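Local coordinates for metallocarboxypeptidase (Trypanosoma cruzi, PDB 3DWC), which probably releases C-terminal amino acids other than proline from peptides with broad specificity, as a metal-dependent exopeptidase of the M32 family, at residues K7-V12 with A82-M87; L201-P206 with K338-R343; S210-L215 with E324-Q329. All blocks are in the same frame, centred on the assembly; numbering follows the deposited sequence.

Interaction 1 of 3, residues K7-V12 with A82-M87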
# COMPACT_ATOMS: atom_id res chain seq x y z
N LYS B 7 12.89 -28.75 -6.82
CA LYS B 7 12.57 -28.15 -5.52
C LYS B 7 13.38 -26.86 -5.24
O LYS B 7 12.88 -25.90 -4.62
CB LYS B 7 12.74 -29.16 -4.39
CG LYS B 7 11.60 -30.19 -4.31
CD LYS B 7 10.40 -29.60 -3.55
CE LYS B 7 9.11 -30.34 -3.83
NZ LYS B 7 7.99 -29.80 -2.99
N GLU B 8 14.62 -26.83 -5.71
CA GLU B 8 15.42 -25.61 -5.61
C GLU B 8 14.79 -24.50 -6.45
O GLU B 8 14.70 -23.38 -6.00
CB GLU B 8 16.86 -25.87 -6.03
CG GLU B 8 17.72 -24.60 -6.11
CD GLU B 8 18.03 -24.00 -4.75
OE1 GLU B 8 18.13 -22.74 -4.67
OE2 GLU B 8 18.17 -24.78 -3.78
N LEU B 9 14.33 -24.82 -7.66
CA LEU B 9 13.55 -23.88 -8.44
C LEU B 9 12.30 -23.42 -7.71
O LEU B 9 11.94 -22.25 -7.76
CB LEU B 9 13.21 -24.43 -9.82
CG LEU B 9 14.38 -24.40 -10.82
CD1 LEU B 9 14.24 -25.51 -11.85
CD2 LEU B 9 14.54 -23.06 -11.50
N GLU B 10 11.60 -24.33 -7.06
CA GLU B 10 10.38 -23.96 -6.37
C GLU B 10 10.68 -22.86 -5.38
O GLU B 10 9.95 -21.90 -5.28
CB GLU B 10 9.75 -25.15 -5.66
CG GLU B 10 8.91 -26.04 -6.57
CD GLU B 10 7.92 -26.91 -5.80
OE1 GLU B 10 8.16 -27.15 -4.61
OE2 GLU B 10 6.89 -27.34 -6.37
N ARG B 11 11.75 -23.06 -4.62
CA ARG B 11 12.24 -22.11 -3.61
C ARG B 11 12.58 -20.73 -4.19
O ARG B 11 12.26 -19.69 -3.59
CB ARG B 11 13.49 -22.72 -2.95
CG ARG B 11 13.99 -21.96 -1.72
CD ARG B 11 15.44 -22.41 -1.27
NE ARG B 11 16.47 -21.85 -2.16
CZ ARG B 11 16.80 -20.55 -2.20
NH1 ARG B 11 16.23 -19.65 -1.39
NH2 ARG B 11 17.74 -20.13 -3.06
N VAL B 12 13.24 -20.72 -5.33
CA VAL B 12 13.52 -19.48 -6.04
C VAL B 12 12.23 -18.82 -6.44
O VAL B 12 12.08 -17.63 -6.26
CB VAL B 12 14.37 -19.72 -7.30
CG1 VAL B 12 14.49 -18.45 -8.11
CG2 VAL B 12 15.75 -20.25 -6.90
N ALA B 82 4.02 -29.74 -14.85
CA ALA B 82 3.40 -28.52 -15.43
C ALA B 82 4.07 -27.26 -14.87
O ALA B 82 4.29 -26.25 -15.59
CB ALA B 82 1.93 -28.46 -15.12
N ASN B 83 4.38 -27.32 -13.57
CA ASN B 83 4.99 -26.16 -12.91
C ASN B 83 6.35 -25.93 -13.53
O ASN B 83 6.70 -24.78 -13.83
CB ASN B 83 5.03 -26.36 -11.40
CG ASN B 83 5.39 -25.11 -10.63
OD1 ASN B 83 4.96 -23.99 -10.96
ND2 ASN B 83 6.18 -25.29 -9.57
N LEU B 84 7.10 -27.01 -13.81
CA LEU B 84 8.42 -26.85 -14.44
C LEU B 84 8.29 -26.20 -15.83
O LEU B 84 9.11 -25.37 -16.21
CB LEU B 84 9.17 -28.18 -14.52
CG LEU B 84 10.61 -28.18 -15.05
CD1 LEU B 84 11.50 -27.17 -14.32
CD2 LEU B 84 11.21 -29.60 -14.99
N ARG B 85 7.27 -26.60 -16.59
CA ARG B 85 6.92 -25.93 -17.86
C ARG B 85 6.67 -24.42 -17.67
O ARG B 85 7.13 -23.60 -18.44
CB ARG B 85 5.68 -26.57 -18.49
CG ARG B 85 5.34 -26.07 -19.89
CD ARG B 85 3.98 -26.61 -20.34
NE ARG B 85 2.91 -26.15 -19.46
CZ ARG B 85 1.83 -26.85 -19.11
NH1 ARG B 85 1.63 -28.07 -19.55
NH2 ARG B 85 0.95 -26.30 -18.29
N GLU B 86 5.91 -24.07 -16.63
CA GLU B 86 5.57 -22.68 -16.42
C GLU B 86 6.80 -21.89 -15.93
O GLU B 86 6.94 -20.73 -16.27
CB GLU B 86 4.37 -22.54 -15.51
CG GLU B 86 3.14 -23.15 -16.09
CD GLU B 86 2.80 -22.64 -17.50
OE1 GLU B 86 2.89 -21.43 -17.73
OE2 GLU B 86 2.42 -23.47 -18.35
N MET B 87 7.68 -22.55 -15.17
CA MET B 87 8.94 -21.94 -14.76
C MET B 87 9.82 -21.57 -15.95
O MET B 87 10.38 -20.49 -15.99
CB MET B 87 9.75 -22.90 -13.86
CG MET B 87 9.19 -23.11 -12.48
SD MET B 87 10.08 -24.42 -11.62
CE MET B 87 9.53 -24.10 -9.92

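Interaction 2 of 3, residues L201-P206 with K338-R343. With SO4 (sulfate ion), chain U.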
# COMPACT_ATOMS: atom_id res chain seq x y z
N LEU B 201 -36.27 5.02 -22.09
CA LEU B 201 -36.20 6.06 -21.07
C LEU B 201 -34.81 6.00 -20.44
O LEU B 201 -34.39 4.96 -19.88
CB LEU B 201 -37.27 5.84 -20.03
CG LEU B 201 -38.70 5.59 -20.54
CD1 LEU B 201 -39.62 5.24 -19.38
CD2 LEU B 201 -39.25 6.79 -21.30
N GLU B 202 -34.08 7.11 -20.55
CA GLU B 202 -32.79 7.23 -19.94
C GLU B 202 -32.93 7.45 -18.44
O GLU B 202 -33.71 8.30 -17.99
CB GLU B 202 -31.98 8.40 -20.52
CG GLU B 202 -31.34 8.08 -21.85
CD GLU B 202 -30.31 7.00 -21.74
OE1 GLU B 202 -30.42 6.04 -22.53
OE2 GLU B 202 -29.39 7.09 -20.87
N PRO B 203 -32.17 6.70 -17.66
CA PRO B 203 -32.15 7.02 -16.23
C PRO B 203 -31.74 8.47 -15.95
O PRO B 203 -30.77 8.97 -16.52
CB PRO B 203 -31.12 6.04 -15.68
CG PRO B 203 -31.21 4.87 -16.65
CD PRO B 203 -31.33 5.53 -17.97
N LYS B 204 -32.50 9.13 -15.07
CA LYS B 204 -32.21 10.52 -14.67
C LYS B 204 -31.49 10.68 -13.32
O LYS B 204 -31.99 10.26 -12.29
CB LYS B 204 -33.51 11.32 -14.68
CG LYS B 204 -34.04 11.53 -16.12
CD LYS B 204 -35.53 11.28 -16.26
CE LYS B 204 -36.19 12.12 -17.40
NZ LYS B 204 -36.81 13.34 -16.81
N GLY B 205 -30.32 11.29 -13.34
CA GLY B 205 -29.57 11.59 -12.12
C GLY B 205 -30.02 12.86 -11.41
O GLY B 205 -31.00 13.49 -11.82
N PRO B 206 -29.33 13.24 -10.32
CA PRO B 206 -28.14 12.61 -9.75
C PRO B 206 -28.35 11.24 -9.13
O PRO B 206 -29.45 10.91 -8.64
CB PRO B 206 -27.65 13.61 -8.69
CG PRO B 206 -28.74 14.61 -8.53
CD PRO B 206 -29.71 14.49 -9.63
N LYS B 338 -33.07 -3.19 -19.85
CA LYS B 338 -32.50 -4.00 -20.92
C LYS B 338 -32.22 -3.17 -22.18
O LYS B 338 -31.21 -3.34 -22.86
CB LYS B 338 -33.41 -5.18 -21.25
CG LYS B 338 -32.86 -6.08 -22.34
CD LYS B 338 -33.78 -7.29 -22.53
CE LYS B 338 -33.62 -7.91 -23.89
NZ LYS B 338 -34.61 -9.06 -24.03
N ARG B 339 -33.13 -2.26 -22.50
CA ARG B 339 -32.99 -1.44 -23.70
C ARG B 339 -31.84 -0.47 -23.58
O ARG B 339 -31.12 -0.27 -24.54
CB ARG B 339 -34.29 -0.72 -24.02
CG ARG B 339 -35.11 -1.50 -24.98
CD ARG B 339 -36.48 -1.89 -24.54
NE ARG B 339 -37.50 -0.98 -24.95
CZ ARG B 339 -38.78 -1.27 -25.21
NH1 ARG B 339 -39.28 -2.50 -25.17
NH2 ARG B 339 -39.58 -0.28 -25.53
N VAL B 340 -31.67 0.09 -22.39
CA VAL B 340 -30.54 0.95 -22.07
C VAL B 340 -29.19 0.16 -22.13
O VAL B 340 -28.28 0.54 -22.84
CB VAL B 340 -30.73 1.59 -20.65
CG1 VAL B 340 -29.44 2.33 -20.18
CG2 VAL B 340 -31.97 2.50 -20.62
N ILE B 341 -29.10 -0.93 -21.41
CA ILE B 341 -27.85 -1.70 -21.29
C ILE B 341 -27.45 -2.43 -22.62
O ILE B 341 -26.24 -2.67 -22.84
CB ILE B 341 -27.94 -2.71 -20.07
CG1 ILE B 341 -28.12 -2.01 -18.71
CG2 ILE B 341 -26.76 -3.64 -19.92
CD1 ILE B 341 -27.07 -1.12 -18.34
N GLN B 342 -28.42 -2.78 -23.48
CA GLN B 342 -28.13 -3.52 -24.75
C GLN B 342 -28.20 -2.61 -25.96
O GLN B 342 -28.24 -3.07 -27.09
CB GLN B 342 -29.10 -4.68 -24.97
CG GLN B 342 -28.88 -5.83 -23.98
CD GLN B 342 -29.78 -7.01 -24.23
OE1 GLN B 342 -30.49 -7.08 -25.24
NE2 GLN B 342 -29.73 -7.99 -23.33
N ARG B 343 -28.22 -1.30 -25.73
CA ARG B 343 -28.35 -0.35 -26.84
C ARG B 343 -27.14 -0.44 -27.75
O ARG B 343 -26.02 -0.55 -27.27
CB ARG B 343 -28.44 1.08 -26.30
CG ARG B 343 -28.91 2.05 -27.39
CD ARG B 343 -28.54 3.46 -27.02
NE ARG B 343 -29.68 4.27 -26.61
CZ ARG B 343 -29.95 4.68 -25.36
NH1 ARG B 343 -29.17 4.34 -24.31
NH2 ARG B 343 -31.02 5.44 -25.18
S SO4 U . -42.52 0.65 -27.20
O1 SO4 U . -43.63 0.58 -26.24
O2 SO4 U . -43.02 1.06 -28.52
O3 SO4 U . -41.54 1.64 -26.76
O4 SO4 U . -41.90 -0.66 -27.32

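Interaction 3 of 3, residues S210-L215 with E324-Q329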
# COMPACT_ATOMS: atom_id res chain seq x y z
N SER B 210 -22.28 7.68 -2.96
CA SER B 210 -22.39 6.76 -1.81
C SER B 210 -23.40 5.63 -2.05
O SER B 210 -23.18 4.48 -1.66
CB SER B 210 -22.73 7.49 -0.50
OG SER B 210 -24.10 7.94 -0.45
N LYS B 211 -24.51 5.95 -2.70
CA LYS B 211 -25.51 4.93 -3.00
C LYS B 211 -25.00 4.01 -4.15
O LYS B 211 -25.24 2.79 -4.15
CB LYS B 211 -26.85 5.60 -3.31
CG LYS B 211 -27.47 6.38 -2.10
CD LYS B 211 -28.73 7.14 -2.51
CE LYS B 211 -29.19 8.20 -1.50
NZ LYS B 211 -30.38 7.79 -0.80
N GLN B 212 -24.28 4.61 -5.10
CA GLN B 212 -23.59 3.82 -6.16
C GLN B 212 -22.59 2.82 -5.60
O GLN B 212 -22.51 1.67 -6.05
CB GLN B 212 -22.87 4.77 -7.12
CG GLN B 212 -23.84 5.47 -8.02
CD GLN B 212 -23.15 6.12 -9.19
OE1 GLN B 212 -22.46 5.47 -9.96
NE2 GLN B 212 -23.36 7.42 -9.34
N GLU B 213 -21.81 3.27 -4.63
CA GLU B 213 -20.85 2.41 -3.99
C GLU B 213 -21.55 1.29 -3.24
O GLU B 213 -21.14 0.12 -3.31
CB GLU B 213 -20.00 3.21 -3.02
CG GLU B 213 -18.99 2.32 -2.36
CD GLU B 213 -18.04 3.09 -1.46
OE1 GLU B 213 -17.57 2.44 -0.49
OE2 GLU B 213 -17.76 4.31 -1.74
N ALA B 214 -22.61 1.63 -2.51
CA ALA B 214 -23.34 0.60 -1.81
C ALA B 214 -23.93 -0.45 -2.75
O ALA B 214 -23.91 -1.68 -2.46
CB ALA B 214 -24.43 1.23 -0.92
N LEU B 215 -24.47 0.00 -3.87
CA LEU B 215 -25.01 -0.89 -4.89
C LEU B 215 -23.95 -1.81 -5.52
O LEU B 215 -24.18 -3.02 -5.73
CB LEU B 215 -25.70 -0.08 -5.98
CG LEU B 215 -26.47 -0.89 -7.03
CD1 LEU B 215 -27.59 -1.80 -6.41
CD2 LEU B 215 -27.03 -0.01 -8.06
N GLU B 324 -34.70 0.46 -5.05
CA GLU B 324 -34.30 0.40 -3.66
C GLU B 324 -33.13 1.33 -3.26
O GLU B 324 -33.18 1.98 -2.20
CB GLU B 324 -33.92 -1.04 -3.37
CG GLU B 324 -33.44 -1.28 -1.97
CD GLU B 324 -32.92 -2.69 -1.77
OE1 GLU B 324 -33.04 -3.52 -2.73
OE2 GLU B 324 -32.37 -2.95 -0.65
N TYR B 325 -32.10 1.39 -4.11
CA TYR B 325 -30.89 2.17 -3.84
C TYR B 325 -31.00 3.62 -4.27
O TYR B 325 -30.40 4.49 -3.66
CB TYR B 325 -29.65 1.52 -4.49
CG TYR B 325 -29.09 0.42 -3.64
CD1 TYR B 325 -28.02 0.63 -2.77
CD2 TYR B 325 -29.68 -0.81 -3.64
CE1 TYR B 325 -27.53 -0.43 -1.98
CE2 TYR B 325 -29.21 -1.84 -2.85
CZ TYR B 325 -28.15 -1.66 -2.04
OH TYR B 325 -27.80 -2.75 -1.27
N PHE B 326 -31.75 3.91 -5.34
CA PHE B 326 -31.81 5.30 -5.86
C PHE B 326 -33.18 5.91 -5.74
O PHE B 326 -33.30 7.13 -5.86
CB PHE B 326 -31.38 5.37 -7.34
CG PHE B 326 -29.97 4.89 -7.58
CD1 PHE B 326 -28.89 5.42 -6.89
CD2 PHE B 326 -29.72 3.93 -8.50
CE1 PHE B 326 -27.61 4.94 -7.12
CE2 PHE B 326 -28.43 3.48 -8.72
CZ PHE B 326 -27.41 3.97 -8.04
N GLY B 327 -34.21 5.10 -5.51
CA GLY B 327 -35.57 5.61 -5.49
C GLY B 327 -36.21 5.37 -6.84
O GLY B 327 -35.49 5.31 -7.86
N ASP B 328 -37.53 5.22 -6.87
CA ASP B 328 -38.23 4.86 -8.10
C ASP B 328 -38.25 5.97 -9.15
O ASP B 328 -38.40 7.17 -8.82
CB ASP B 328 -39.69 4.46 -7.84
CG ASP B 328 -40.23 3.44 -8.85
OD1 ASP B 328 -41.36 2.99 -8.65
OD2 ASP B 328 -39.54 3.07 -9.83
N GLN B 329 -38.15 5.56 -10.41
CA GLN B 329 -38.40 6.45 -11.54
C GLN B 329 -38.76 5.57 -12.71
O GLN B 329 -38.47 4.40 -12.67
CB GLN B 329 -37.19 7.34 -11.85
CG GLN B 329 -35.86 6.63 -11.99
CD GLN B 329 -34.80 7.55 -12.56
OE1 GLN B 329 -34.69 7.68 -13.78
NE2 GLN B 329 -34.00 8.17 -11.69

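Interaction 1 of 3, residues K7-V12 with A82-M87
Met87 is the tight point of this contact. Its side chain leaves the helix with CG beside the backbone N (chi1 -71°), then runs extended, so that the sulfur lies against Leu9 CB and the methyl against the backbone where Leu9 joins Glu10. Met87 SD rests 3.6 Å from Leu9 CB, and Met87 CE comes to 3.5 Å from Glu10 N and 3.6 Å from Leu9 C. One turn back from Met87, Leu84 meets Leu9 obliquely, with the CD1 methyls of Leu9 and Leu84 4.0 Å apart. The two segments belong to helices 3-32 and 78-95 of this largely helical M32 carboxypeptidase. Their local axes cross at 56° and stay 11.1 Å apart at closest, a separation bridged by the Met87 side chain. Helix 60-71 closes the apolar side through Leu65 and Ile66, which touch Leu9, and Ala69, which touches Leu84. The polar edge is looser. Glu10 OE2 and Asn83 ND2 stop 3.9 Å apart, their carboxylate and amide planes turned 63° against each other, and form no hydrogen bond. Asn83 ND2 is instead given to Gln286 OE1 and Tyr6 OH, and its OD1 accepts from Val288 N, so loop residues Gln286 and Val288, together with Tyr6 of helix 3-32, hold the buried amide. The solvent side carries the exposed Lys7 and Arg11, whose salt bridges stay within helix 3-32: Lys7 NZ approaches Glu10 OE1 at 3.1 Å from above the carboxylate plane, and Arg11 holds Glu8 OE1 side-on with NE and NH2.

Interaction 2 of 3, residues L201-P206 with K338-R343
In this largely helical M32 carboxypeptidase the loop between helices 168-196 and 209-222 is pinned to the C-terminal end of helix 334-341 by an end-on arginine-glutamate salt bridge at the protein surface. Arg343, just past the helix, has CG anti to its backbone N (chi1 -166°) and bends at chi3, bringing both terminal nitrogens round a single oxygen of Glu202. NH1 of Arg343 lies 2.8 Å from Glu202 OE1 on the syn side, toward the other carboxylate oxygen, and NH2 of Arg343 lies 2.8 Å from the same OE1 on the anti side. OE1 sits at the guanidinium edge, close to its plane, but the carboxylate is twisted 36° against that plane, and each N-H...O angle is 140°, so neither bond is straight. One oxygen thus takes two donors, in place of a paired oxygen-to-nitrogen match. Glu202 reaches the arginine because its chain bends at chi2. Beside the ion pair, Val340 and Pro203 meet tip to tip, with Val340 CG2 at 4.1 Å from Pro203 CD. Val340 CG2 also packs 3.5 Å from Leu201 O, a carbonyl that accepts a hydrogen bond from Asn336 ND2. Arg339, the residue before Val340, turns to Thr199, whose O accepts from its NH2. A sulfate ion, probably from the crystallisation liquor, is also bonded by Thr199 N, and its O4 accepts a hydrogen bond from Arg339 NH2 at 3.0 Å.

Interaction 3 of 3, residues S210-L215 with E324-Q329
Two carbonyl oxygens, Phe207 O and Thr254 O, grip Gln212 NE2, the best-held polar atom of this contact. The amide of this buried glutamine is thereby fixed outside the two segments, while its CG methylene touches the ring of Phe326: CG of Gln212 lies 3.9 Å from Phe326 CZ, and the amide plane stands 80° from the ring. The joint packs helix 209-222 against the last turn of helix 312-326, with two consecutive aromatic residues, Tyr325 and Phe326, spread over the face of the first helix. Leu215 is wedged between them. Its chi1, with CG anti to the backbone N, carries CG to the rings, and chi2 (58°) parts the methyls between them. Leu215 CD1 sits over one face of Tyr325, 3.9 Å from the ring centroid and offset toward the rim, a CH-pi contact. CD2 of Leu215 goes to Phe326 CE2 at 3.8 Å, the two side chains crossing at about a right angle. Ala214 takes the edge of the tyrosine, its CB lying 3.7 Å from Tyr325 CE1 near the ring plane. On the more exposed margin the aliphatic part of Lys211 lies along the end of helix 312-326, with Lys211 CD 3.3 Å from Tyr325 O and Lys211 CB 3.9 Å from Phe326 CE1. Beyond Phe326, whose ring also meets Phe207 edge-to-face, the chain leaves the helix at Gly327 with positive phi. No hydrogen bond or salt bridge spans the two segments, so they are held together by dispersion and CH-pi contacts, and the Gln212 amide nitrogen has its partners outside the two segments.

Interactions 2 and 3 are neighbours, their centres 15 Å apart on the same side of the chain's centre, and 3 is nested inside the loop that 2 closes. They touch directly: Gln329 OE1, at the end of 324-329, lies 2.9 Å from Lys204 N in a probable hydrogen bond. Helices 312-326 and 334-341, following each other in the chain, thus fasten the same 197-222 region at two points. Interaction 1 is remote, its centre about 50 Å from that of interaction 2 and 48 Å from that of interaction 3. All three lie away from the cobalt ligands His267, His271 and Glu298 and the predicted catalytic Glu268.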